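Local structure of putative uncharacterized protein PH0242 (Pyrococcus horikoshii, 3VU1) at residues A[379-384]-A[434-439]. The protein is an archaeal protein of the AglB oligosaccharyltransferase family, represented by its C-terminal globular domain, which is rich in beta strands and carries a calcium ion. Sequence-based numbering, arbitrary orientation.
Sequences VGVDKE and GENEIV
Val-379 and Asn-436 form a hydrogen-bonded pair where two antiparallel strands meet. Val-379 N donates to Asn-436 O (3.0 Å, 163°). The return bond from Asn-436 N to Val-379 O is bent and weak. Two pairs further along, Gly-434 N donates to Val-381 O (3.0 Å) in a nearly straight bond, and Val-381 N gives a weak bond back to Gly-434 O. Between them lies the non-hydrogen-bonded pair Gly-380 and Glu-435, where Gly-380 CA is 3.3 Å from Gly-434 O in a CA-H...O contact.

The Asn-436 side chain lies on the same face as the two valines. Asn-436 CB lies 3.4 Å from Val-379 O and 4.0 Å from Val-379 CG1. Chi1 of -73° sets CG beside the backbone N, anti to the carbonyl carbon, and 3.9 Å from Val-379 O. Asn-436 ND2 makes a weak bond to Val-379 O (3.4 Å) and touches Val-381 CG2 at 3.7 Å. Asn-436 ND2 is held more strongly by Arg-432 O, just before the strand. Further along, Ile-438 CD1 meets Val-379 CG1.

The contact joins strands 372-381 and 434-443 in the Peripheral 2 region. Leu-431 of strand 412-431 touches Val-381, Asn-436 and Ile-438. The buried amide is held mainly by Arg-432 O and adds a weak bond to the neighbouring strand, whose pairing rests mainly on two good backbone bonds.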
loop_
_atom_site.group_PDB
_atom_site.type_symbol
_atom_site.label_atom_id
_atom_site.label_comp_id
_atom_site.label_asym_id
_atom_site.label_seq_id
_atom_site.Cartn_x
_atom_site.Cartn_y
_atom_site.Cartn_z
ATOM N N VAL A 379 -12.740 -22.649 -0.655
ATOM C CA VAL A 379 -11.634 -21.701 -0.696
ATOM C C VAL A 379 -10.508 -22.179 -1.606
ATOM O O VAL A 379 -10.227 -23.376 -1.662
ATOM C CB VAL A 379 -11.122 -21.399 0.726
ATOM C CG1 VAL A 379 -10.654 -22.664 1.421
ATOM C CG2 VAL A 379 -10.028 -20.350 0.694
ATOM N N GLY A 380 -9.887 -21.240 -2.321
ATOM C CA GLY A 380 -8.768 -21.538 -3.229
ATOM C C GLY A 380 -7.436 -21.021 -2.697
ATOM O O GLY A 380 -7.365 -19.898 -2.186
ATOM N N VAL A 381 -6.397 -21.853 -2.785
ATOM C CA VAL A 381 -5.047 -21.477 -2.409
ATOM C C VAL A 381 -4.078 -21.909 -3.481
ATOM O O VAL A 381 -4.348 -22.838 -4.222
ATOM C CB VAL A 381 -4.615 -22.123 -1.086
ATOM C CG1 VAL A 381 -5.241 -21.404 0.106
ATOM C CG2 VAL A 381 -4.957 -23.602 -1.084
ATOM N N ASP A 382 -2.938 -21.233 -3.544
ATOM C CA ASP A 382 -1.910 -21.501 -4.558
ATOM C C ASP A 382 -1.035 -22.689 -4.233
ATOM O O ASP A 382 -0.543 -23.325 -5.138
ATOM C CB ASP A 382 -1.037 -20.264 -4.789
ATOM C CG ASP A 382 -1.773 -19.178 -5.563
ATOM O OD1 ASP A 382 -2.411 -19.539 -6.582
ATOM O OD2 ASP A 382 -1.732 -17.984 -5.157
ATOM N N LYS A 383 -0.836 -22.986 -2.951
ATOM C CA LYS A 383 -0.028 -24.143 -2.541
ATOM C C LYS A 383 -0.642 -24.879 -1.340
ATOM O O LYS A 383 -1.631 -24.422 -0.757
ATOM C CB LYS A 383 1.444 -23.734 -2.286
ATOM C CG LYS A 383 1.664 -22.552 -1.348
ATOM C CD LYS A 383 2.992 -21.825 -1.587
ATOM C CE LYS A 383 4.210 -22.572 -1.030
ATOM N NZ LYS A 383 4.250 -22.754 0.459
ATOM N N GLU A 384 -0.078 -26.021 -0.970
ATOM C CA GLU A 384 -0.618 -26.750 0.171
ATOM C C GLU A 384 -0.222 -26.088 1.492
ATOM O O GLU A 384 0.851 -25.533 1.614
ATOM C CB GLU A 384 -0.190 -28.214 0.146
ATOM C CG GLU A 384 1.203 -28.459 0.694
ATOM C CD GLU A 384 1.450 -29.919 1.009
ATOM O OE1 GLU A 384 0.780 -30.769 0.389
ATOM O OE2 GLU A 384 2.307 -30.217 1.875
ATOM N N GLY A 434 -5.613 -25.335 -5.284
ATOM C CA GLY A 434 -6.895 -25.352 -5.987
ATOM C C GLY A 434 -8.051 -25.184 -5.014
ATOM O O GLY A 434 -7.874 -24.667 -3.904
ATOM N N GLU A 435 -9.242 -25.625 -5.410
ATOM C CA GLU A 435 -10.407 -25.486 -4.549
ATOM C C GLU A 435 -10.394 -26.483 -3.398
ATOM O O GLU A 435 -9.888 -27.591 -3.543
ATOM C CB GLU A 435 -11.685 -25.571 -5.354
ATOM C CG GLU A 435 -11.721 -24.516 -6.449
ATOM C CD GLU A 435 -13.122 -24.163 -6.912
ATOM O OE1 GLU A 435 -14.104 -24.635 -6.288
ATOM O OE2 GLU A 435 -13.231 -23.398 -7.901
ATOM N N ASN A 436 -10.914 -26.049 -2.247
ATOM C CA ASN A 436 -10.987 -26.845 -1.032
ATOM C C ASN A 436 -12.352 -26.691 -0.420
ATOM O O ASN A 436 -12.744 -25.568 -0.125
ATOM C CB ASN A 436 -9.986 -26.336 -0.008
ATOM C CG ASN A 436 -8.573 -26.689 -0.353
ATOM O OD1 ASN A 436 -8.053 -27.701 0.116
ATOM N ND2 ASN A 436 -7.934 -25.860 -1.177
ATOM N N GLU A 437 -13.072 -27.793 -0.209
ATOM C CA GLU A 437 -14.376 -27.722 0.462
ATOM C C GLU A 437 -14.205 -27.898 1.946
ATOM O O GLU A 437 -13.508 -28.804 2.388
ATOM C CB GLU A 437 -15.326 -28.785 -0.046
ATOM C CG GLU A 437 -15.936 -28.499 -1.398
ATOM C CD GLU A 437 -16.543 -29.749 -1.998
ATOM O OE1 GLU A 437 -17.427 -30.363 -1.352
ATOM O OE2 GLU A 437 -16.126 -30.126 -3.112
ATOM N N ILE A 438 -14.839 -27.026 2.718
ATOM C CA ILE A 438 -14.673 -27.033 4.160
ATOM C C ILE A 438 -16.021 -27.003 4.863
ATOM O O ILE A 438 -16.892 -26.187 4.525
ATOM C CB ILE A 438 -13.730 -25.893 4.638
ATOM C CG1 ILE A 438 -12.277 -26.364 4.628
ATOM C CG2 ILE A 438 -14.044 -25.451 6.058
ATOM C CD1 ILE A 438 -11.576 -26.143 3.311
ATOM N N VAL A 439 -16.173 -27.910 5.838
ATOM C CA VAL A 439 -17.395 -28.028 6.623
ATOM C C VAL A 439 -17.073 -28.093 8.118
ATOM O O VAL A 439 -16.254 -28.905 8.540
ATOM C CB VAL A 439 -18.214 -29.272 6.205
ATOM C CG1 VAL A 439 -19.593 -29.223 6.855
ATOM C CG2 VAL A 439 -18.341 -29.377 4.679
#